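Local coordinates for transcriptional regulator, LRP/AsnC family (Neisseria meningitidis, PDB 2P5V), which probably regulates transcription as a member of the Lrp/AsnC family, binding specific DNA sequences through a winged helix-turn-helix domain, and also binds calcium, at residues A72-S77 with Q137-S142; V76-A81 with T108-Q113. All blocks are in the same frame, centred on the assembly; numbering follows the deposited sequence.

Interaction 1: residues A72-S77 with Q137-S142; sequences AFIRVS and QDAQSS. With CA (calcium ion), chain I.
Arg75 sets its CB against the carbonyl oxygen of Gln140, with Arg75 CB 3.4 Å from Gln140 O, and meets Gln140 CG as well. Arg75 CG stands anti to its own carbonyl carbon (chi1 -60°), and from there the chain runs extended to NE. Its NH2 is joined to Ser142 OG through a water. On the face of Ile74 and Val76, Ser141 OG sits against both branches of Ile74, 3.4 Å from Ile74 CG2, and Ala139 CB packs on that same methyl at 4.0 Å. Helix 119-130 covers this face, with Phe122 on Ile74 and Ser141.

The backbones pair antiparallel, with Phe73, Arg75 and Ser77 in hydrogen-bonded pairs with Ser142, Gln140 and Asp138; Arg75 N to Gln140 O measures 2.8 Å. A classic beta bulge interrupts this pairing, Gln137 and Asp138 both facing Ser77: the one carbonyl oxygen, Ser77 O, serves two N-H groups, Gln137 N at 2.9 Å and Asp138 N at 3.3 Å.

Within the bulge, Asp138 OD1 takes the N-H of Ala139 on its anti side, while Asp138 OD2 binds a calcium ion at 2.6 Å. Asp109 and Glu107 of a second subunit bind the same ion. One carboxylate oxygen is thus tied to its own strand and the other to a metal shared between subunits, which should fix the carboxylate's rotation and offset some of its negative charge.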
ATOM      1  N   ALA G  72      10.243  19.776   1.851  1.00 51.75           N
ATOM      2  CA  ALA G  72       9.305  18.679   2.097  1.00 43.60           C
ATOM      3  C   ALA G  72       8.200  18.626   1.050  1.00 47.20           C
ATOM      4  O   ALA G  72       7.676  19.662   0.626  1.00 46.55           O
ATOM      5  CB  ALA G  72       8.692  18.823   3.490  1.00 43.63           C
ATOM      6  N   PHE G  73       7.868  17.408   0.625  1.00 46.41           N
ATOM      7  CA  PHE G  73       6.630  17.142  -0.093  1.00 47.03           C
ATOM      8  C   PHE G  73       5.682  16.448   0.878  1.00 44.70           C
ATOM      9  O   PHE G  73       5.957  15.338   1.328  1.00 47.68           O
ATOM     10  CB  PHE G  73       6.904  16.268  -1.302  1.00 51.18           C
ATOM     11  CG  PHE G  73       7.570  17.003  -2.419  1.00 50.62           C
ATOM     12  CD1 PHE G  73       6.815  17.597  -3.414  1.00 52.11           C
ATOM     13  CD2 PHE G  73       8.947  17.140  -2.455  1.00 46.63           C
ATOM     14  CE1 PHE G  73       7.426  18.292  -4.448  1.00 58.75           C
ATOM     15  CE2 PHE G  73       9.564  17.831  -3.486  1.00 49.72           C
ATOM     16  CZ  PHE G  73       8.805  18.402  -4.482  1.00 53.11           C
ATOM     17  N   ILE G  74       4.592  17.117   1.239  1.00 50.48           N
ATOM     18  CA  ILE G  74       3.672  16.597   2.255  1.00 44.41           C
ATOM     19  C   ILE G  74       2.383  16.119   1.599  1.00 44.75           C
ATOM     20  O   ILE G  74       1.743  16.855   0.848  1.00 43.08           O
ATOM     21  CB  ILE G  74       3.340  17.646   3.333  1.00 46.21           C
ATOM     22  CG1 ILE G  74       4.629  18.267   3.889  1.00 45.81           C
ATOM     23  CG2 ILE G  74       2.515  17.018   4.455  1.00 39.10           C
ATOM     24  CD1 ILE G  74       4.414  19.515   4.735  1.00 50.25           C
ATOM     25  N   ARG G  75       2.039  14.861   1.870  1.00 43.36           N
ATOM     26  CA  ARG G  75       0.820  14.252   1.375  1.00 45.65           C
ATOM     27  C   ARG G  75      -0.246  14.291   2.469  1.00 42.06           C
ATOM     28  O   ARG G  75      -0.116  13.624   3.504  1.00 40.17           O
ATOM     29  CB  ARG G  75       1.085  12.808   0.978  1.00 40.70           C
ATOM     30  CG  ARG G  75       2.124  12.595  -0.117  1.00 48.90           C
ATOM     31  CD  ARG G  75       2.156  11.110  -0.459  1.00 58.90           C
ATOM     32  NE  ARG G  75       3.236  10.681  -1.343  1.00 74.59           N
ATOM     33  CZ  ARG G  75       3.409   9.416  -1.760  1.00 92.89           C
ATOM     34  NH1 ARG G  75       2.558   8.453  -1.401  1.00 92.13           N
ATOM     35  NH2 ARG G  75       4.435   9.097  -2.551  1.00 87.29           N
ATOM     36  N   VAL G  76      -1.301  15.066   2.220  1.00 48.53           N
ATOM     37  CA  VAL G  76      -2.364  15.299   3.197  1.00 46.98           C
ATOM     38  C   VAL G  76      -3.668  14.618   2.792  1.00 46.27           C
ATOM     39  O   VAL G  76      -4.104  14.694   1.631  1.00 43.54           O
ATOM     40  CB  VAL G  76      -2.613  16.827   3.420  1.00 47.42           C
ATOM     41  CG1 VAL G  76      -3.696  17.061   4.487  1.00 44.02           C
ATOM     42  CG2 VAL G  76      -1.314  17.515   3.825  1.00 42.05           C
ATOM     43  N   SER G  77      -4.266  13.945   3.771  1.00 39.47           N
ATOM     44  CA  SER G  77      -5.561  13.328   3.635  1.00 44.86           C
ATOM     45  C   SER G  77      -6.515  14.232   4.354  1.00 43.97           C
ATOM     46  O   SER G  77      -6.335  14.553   5.536  1.00 39.17           O
ATOM     47  CB  SER G  77      -5.607  11.929   4.272  1.00 42.53           C
ATOM     48  OG  SER G  77      -4.594  11.103   3.739  1.00 63.68           O
ATOM     49  N   GLN G 137      -7.102  14.901   8.310  1.00 41.73           N
ATOM     50  CA  GLN G 137      -7.224  13.550   8.849  1.00 46.02           C
ATOM     51  C   GLN G 137      -5.848  12.954   9.101  1.00 46.79           C
ATOM     52  O   GLN G 137      -5.626  12.319  10.126  1.00 44.28           O
ATOM     53  CB  GLN G 137      -7.960  12.681   7.841  1.00 46.74           C
ATOM     54  CG  GLN G 137      -8.235  11.256   8.252  1.00 51.45           C
ATOM     55  CD  GLN G 137      -8.622  10.410   7.046  1.00 63.72           C
ATOM     56  OE1 GLN G 137      -9.784  10.402   6.625  1.00 77.33           O
ATOM     57  NE2 GLN G 137      -7.639   9.710   6.466  1.00 66.55           N
ATOM     58  N   ASP G 138      -4.937  13.132   8.142  1.00 46.79           N
ATOM     59  CA  ASP G 138      -3.568  12.620   8.273  1.00 47.27           C
ATOM     60  C   ASP G 138      -2.615  13.278   7.276  1.00 46.08           C
ATOM     61  O   ASP G 138      -3.051  13.878   6.296  1.00 46.62           O
ATOM     62  CB  ASP G 138      -3.536  11.095   8.083  1.00 51.37           C
ATOM     63  CG  ASP G 138      -2.613  10.399   9.084  1.00 68.21           C
ATOM     64  OD1 ASP G 138      -1.593  11.001   9.505  1.00 73.48           O
ATOM     65  OD2 ASP G 138      -2.914   9.244   9.460  1.00 82.78           O
ATOM     66  N   ALA G 139      -1.317  13.150   7.548  1.00 43.31           N
ATOM     67  CA  ALA G 139      -0.267  13.656   6.671  1.00 49.37           C
ATOM     68  C   ALA G 139       0.943  12.730   6.715  1.00 46.03           C
ATOM     69  O   ALA G 139       1.207  12.089   7.716  1.00 39.35           O
ATOM     70  CB  ALA G 139       0.131  15.071   7.061  1.00 44.86           C
ATOM     71  N   GLN G 140       1.655  12.634   5.602  1.00 46.00           N
ATOM     72  CA  GLN G 140       2.901  11.880   5.560  1.00 47.26           C
ATOM     73  C   GLN G 140       3.796  12.549   4.542  1.00 43.34           C
ATOM     74  O   GLN G 140       3.311  13.022   3.522  1.00 38.36           O
ATOM     75  CB  GLN G 140       2.656  10.417   5.197  1.00 48.59           C
ATOM     76  CG  GLN G 140       1.982  10.195   3.858  1.00 51.25           C
ATOM     77  CD  GLN G 140       1.829   8.730   3.546  1.00 54.72           C
ATOM     78  OE1 GLN G 140       0.856   8.090   3.949  1.00 52.23           O
ATOM     79  NE2 GLN G 140       2.794   8.186   2.832  1.00 50.81           N
ATOM     80  N   SER G 141       5.093  12.568   4.820  1.00 41.43           N
ATOM     81  CA  SER G 141       6.000  13.467   4.153  1.00 45.71           C
ATOM     82  C   SER G 141       7.259  12.785   3.666  1.00 49.02           C
ATOM     83  O   SER G 141       7.757  11.830   4.287  1.00 46.25           O
ATOM     84  CB  SER G 141       6.393  14.598   5.098  1.00 46.11           C
ATOM     85  OG  SER G 141       5.244  15.303   5.523  1.00 47.39           O
ATOM     86  N   SER G 142       7.751  13.298   2.542  1.00 42.69           N
ATOM     87  CA  SER G 142       9.045  12.936   1.984  1.00 47.97           C
ATOM     88  C   SER G 142       9.852  14.206   1.828  1.00 47.55           C
ATOM     89  O   SER G 142       9.302  15.310   1.826  1.00 47.51           O
ATOM     90  CB  SER G 142       8.879  12.275   0.632  1.00 47.75           C
ATOM     91  OG  SER G 142       8.131  11.078   0.748  1.00 61.94           O
TER
HETATM   92 CA    CA I1004      -0.552   8.045   9.479  1.00 69.05          CA
HETATM   93  O   HOH W   1       7.225  10.741  -1.963  1.00 43.07           O

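Interaction 2: residues V76-A81 with T108-Q113; sequences VSIRKA and TDYLLQ. With CA (calcium ion), chain B.
Asp109 CG stands anti to its carbonyl carbon (chi1 -57°), which places CG beside the end of strand 70-78; from there Asp109 OD2 accepts from Ile78 N at 2.9 Å. Ile78 has CG2 between its backbone N and carbonyl carbon, the crowded position, and that methyl lies 3.5 Å from Asp109 OD2. The N-H reaches OD2 on the anti side, 19° out of the carboxylate plane. A water lies within hydrogen-bonding reach of both Ile78 O and Asp109 OD2, and another connects Ser77 OG with the Asp109 backbone N.

One residue beyond Asp109, Tyr110 forms an antiparallel hydrogen-bonded pair with Val76, with Val76 N to Tyr110 O at 2.9 Å and the return bond from Tyr110 N to Val76 O. Ile78 comes to the rim of the tyrosine ring: Ile78 CB lies at the edge in plane, and Ile78 CD1 touches Tyr110 CE2 at 3.6 Å, approaching obliquely. Toward Leu112, Val76 CG2 packs against Leu112 CD1 at 3.8 Å. Phe88 of helix 84-94 closes over this apolar patch, touching Val76, Ile78 and Tyr110.

Asp109 OD1 binds a calcium ion at 2.4 Å, together with Glu107 O of the same chain and Asp138 of a neighbouring subunit. Since OD2 meanwhile accepts the N-H of Ile78, with a water close by, the amide of Ile78 acts as a second-shell group, steadying the carboxylate and probably easing its negative charge beside the metal.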
ATOM      1  N   VAL G  76      -1.301  15.066   2.220  1.00 48.53           N
ATOM      2  CA  VAL G  76      -2.364  15.299   3.197  1.00 46.98           C
ATOM      3  C   VAL G  76      -3.668  14.618   2.792  1.00 46.27           C
ATOM      4  O   VAL G  76      -4.104  14.694   1.631  1.00 43.54           O
ATOM      5  CB  VAL G  76      -2.613  16.827   3.420  1.00 47.42           C
ATOM      6  CG1 VAL G  76      -3.696  17.061   4.487  1.00 44.02           C
ATOM      7  CG2 VAL G  76      -1.314  17.515   3.825  1.00 42.05           C
ATOM      8  N   SER G  77      -4.266  13.945   3.771  1.00 39.47           N
ATOM      9  CA  SER G  77      -5.561  13.328   3.635  1.00 44.86           C
ATOM     10  C   SER G  77      -6.515  14.232   4.354  1.00 43.97           C
ATOM     11  O   SER G  77      -6.335  14.553   5.536  1.00 39.17           O
ATOM     12  CB  SER G  77      -5.607  11.929   4.272  1.00 42.53           C
ATOM     13  OG  SER G  77      -4.594  11.103   3.739  1.00 63.68           O
ATOM     14  N   ILE G  78      -7.535  14.635   3.625  1.00 42.05           N
ATOM     15  CA  ILE G  78      -8.529  15.532   4.126  1.00 44.02           C
ATOM     16  C   ILE G  78      -9.555  14.712   4.907  1.00 46.36           C
ATOM     17  O   ILE G  78      -9.764  13.526   4.633  1.00 46.82           O
ATOM     18  CB  ILE G  78      -9.165  16.316   2.939  1.00 44.61           C
ATOM     19  CG1 ILE G  78      -9.627  17.705   3.384  1.00 49.13           C
ATOM     20  CG2 ILE G  78     -10.281  15.500   2.259  1.00 45.39           C
ATOM     21  CD1 ILE G  78      -8.487  18.603   3.791  1.00 44.42           C
ATOM     22  N   ARG G  79     -10.169  15.332   5.904  1.00 46.97           N
ATOM     23  CA  ARG G  79     -11.275  14.698   6.605  1.00 48.11           C
ATOM     24  C   ARG G  79     -12.554  14.898   5.811  1.00 45.11           C
ATOM     25  O   ARG G  79     -12.775  15.964   5.241  1.00 51.34           O
ATOM     26  CB  ARG G  79     -11.419  15.274   8.007  1.00 52.29           C
ATOM     27  CG  ARG G  79     -12.822  15.209   8.604  1.00 60.95           C
ATOM     28  CD  ARG G  79     -12.896  15.914   9.954  1.00 66.47           C
ATOM     29  NE  ARG G  79     -12.358  15.069  11.014  1.00 70.21           N
ATOM     30  CZ  ARG G  79     -11.070  14.958  11.329  1.00 73.34           C
ATOM     31  NH1 ARG G  79     -10.130  15.647  10.686  1.00 72.86           N
ATOM     32  NH2 ARG G  79     -10.719  14.141  12.309  1.00 79.06           N
ATOM     33  N   LYS G  80     -13.382  13.859   5.773  1.00 41.52           N
ATOM     34  CA  LYS G  80     -14.674  13.895   5.094  1.00 46.19           C
ATOM     35  C   LYS G  80     -15.660  14.543   6.045  1.00 50.34           C
ATOM     36  O   LYS G  80     -16.274  13.875   6.881  1.00 52.19           O
ATOM     37  CB  LYS G  80     -15.125  12.474   4.718  1.00 49.28           C
ATOM     38  CG  LYS G  80     -16.589  12.308   4.266  1.00 58.99           C
ATOM     39  CD  LYS G  80     -16.928  13.087   3.008  1.00 57.39           C
ATOM     40  CE  LYS G  80     -18.356  12.775   2.558  1.00 57.45           C
ATOM     41  NZ  LYS G  80     -18.632  13.233   1.164  1.00 41.94           N
ATOM     42  N   ALA G  81     -15.756  15.860   5.946  1.00 47.41           N
ATOM     43  CA  ALA G  81     -16.734  16.620   6.692  1.00 54.75           C
ATOM     44  C   ALA G  81     -17.046  17.866   5.900  1.00 59.98           C
ATOM     45  O   ALA G  81     -16.251  18.295   5.053  1.00 60.61           O
ATOM     46  CB  ALA G  81     -16.204  16.985   8.064  1.00 53.35           C
ATOM     47  N   THR G 108      -3.412  10.446  -2.760  1.00 44.90           N
ATOM     48  CA  THR G 108      -3.120  11.661  -2.007  1.00 46.95           C
ATOM     49  C   THR G 108      -4.140  12.762  -2.353  1.00 48.27           C
ATOM     50  O   THR G 108      -4.231  13.180  -3.512  1.00 45.63           O
ATOM     51  CB  THR G 108      -1.701  12.144  -2.319  1.00 47.37           C
ATOM     52  OG1 THR G 108      -0.761  11.130  -1.930  1.00 47.77           O
ATOM     53  CG2 THR G 108      -1.390  13.448  -1.603  1.00 44.82           C
ATOM     54  N   ASP G 109      -4.904  13.219  -1.356  1.00 45.83           N
ATOM     55  CA  ASP G 109      -5.918  14.262  -1.567  1.00 46.02           C
ATOM     56  C   ASP G 109      -5.295  15.612  -1.926  1.00 49.41           C
ATOM     57  O   ASP G 109      -5.731  16.276  -2.872  1.00 38.73           O
ATOM     58  CB  ASP G 109      -6.799  14.438  -0.320  1.00 48.61           C
ATOM     59  CG  ASP G 109      -7.473  13.154   0.100  1.00 49.34           C
ATOM     60  OD1 ASP G 109      -7.435  12.189  -0.684  1.00 54.07           O
ATOM     61  OD2 ASP G 109      -8.026  13.091   1.215  1.00 48.43           O
ATOM     62  N   TYR G 110      -4.314  16.026  -1.126  1.00 43.48           N
ATOM     63  CA  TYR G 110      -3.563  17.252  -1.360  1.00 50.93           C
ATOM     64  C   TYR G 110      -2.064  16.992  -1.284  1.00 46.02           C
ATOM     65  O   TYR G 110      -1.589  16.316  -0.359  1.00 50.16           O
ATOM     66  CB  TYR G 110      -3.942  18.314  -0.339  1.00 42.85           C
ATOM     67  CG  TYR G 110      -5.370  18.775  -0.442  1.00 48.72           C
ATOM     68  CD1 TYR G 110      -5.725  19.788  -1.321  1.00 49.31           C
ATOM     69  CD2 TYR G 110      -6.362  18.204   0.343  1.00 47.13           C
ATOM     70  CE1 TYR G 110      -7.027  20.218  -1.426  1.00 43.18           C
ATOM     71  CE2 TYR G 110      -7.663  18.627   0.251  1.00 57.95           C
ATOM     72  CZ  TYR G 110      -7.995  19.638  -0.636  1.00 55.44           C
ATOM     73  OH  TYR G 110      -9.297  20.068  -0.718  1.00 46.95           O
ATOM     74  N   LEU G 111      -1.325  17.508  -2.261  1.00 47.58           N
ATOM     75  CA  LEU G 111       0.137  17.496  -2.200  1.00 45.55           C
ATOM     76  C   LEU G 111       0.676  18.895  -1.948  1.00 47.07           C
ATOM     77  O   LEU G 111       0.404  19.812  -2.713  1.00 48.76           O
ATOM     78  CB  LEU G 111       0.740  16.956  -3.475  1.00 46.83           C
ATOM     79  CG  LEU G 111       2.268  16.811  -3.381  1.00 55.43           C
ATOM     80  CD1 LEU G 111       2.711  15.755  -2.299  1.00 43.06           C
ATOM     81  CD2 LEU G 111       2.828  16.481  -4.753  1.00 47.84           C
ATOM     82  N   LEU G 112       1.457  19.030  -0.877  1.00 46.48           N
ATOM     83  CA  LEU G 112       2.020  20.295  -0.447  1.00 48.14           C
ATOM     84  C   LEU G 112       3.536  20.275  -0.623  1.00 49.91           C
ATOM     85  O   LEU G 112       4.180  19.248  -0.427  1.00 51.02           O
ATOM     86  CB  LEU G 112       1.679  20.557   1.016  1.00 41.67           C
ATOM     87  CG  LEU G 112       0.234  20.943   1.359  1.00 53.04           C
ATOM     88  CD1 LEU G 112      -0.757  19.878   0.931  1.00 50.12           C
ATOM     89  CD2 LEU G 112       0.119  21.198   2.852  1.00 50.44           C
ATOM     90  N   GLN G 113       4.100  21.415  -0.997  1.00 51.18           N
ATOM     91  CA  GLN G 113       5.548  21.554  -1.123  1.00 50.31           C
ATOM     92  C   GLN G 113       5.941  22.698  -0.183  1.00 46.80           C
ATOM     93  O   GLN G 113       5.380  23.792  -0.265  1.00 50.89           O
ATOM     94  CB  GLN G 113       5.933  21.825  -2.586  1.00 48.32           C
ATOM     95  CG  GLN G 113       7.419  21.597  -2.919  1.00 61.84           C
ATOM     96  CD  GLN G 113       7.759  21.745  -4.413  1.00 57.22           C
ATOM     97  OE1 GLN G 113       6.906  21.580  -5.296  1.00 62.04           O
ATOM     98  NE2 GLN G 113       9.018  22.052  -4.693  1.00 69.56           N
TER
HETATM   99 CA    CA B1003      -7.303   9.825  -0.722  1.00 57.72          CA
HETATM  100  O   HOH W   2      -4.571  11.221   0.953  1.00 48.24           O
HETATM  101  O   HOH W   3      -9.256  11.195   2.789  1.00 76.52           O

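In the fold
Strand 70-78 is common to both contacts: interaction 1 joins it to strand 136-150 on one flank, interaction 2 to strand 110-116 on the other, and Val76 and Ser77 belong to both. Their centres lie 7 Å apart in a four-stranded antiparallel sheet ordered 98-104, 110-116, 70-78, 136-150, within the Lrp/AsnC ligand binding domain. Along the chain, 108-113 follows the shared strand after helix 84-94 and strand 98-104, and 137-142 comes later, after helix 119-130. Each contact ends in a calcium ligand, Asp138 or Asp109, and each ion is completed by a different neighbouring subunit, so this end of the sheet takes part in the assembly of eight chains.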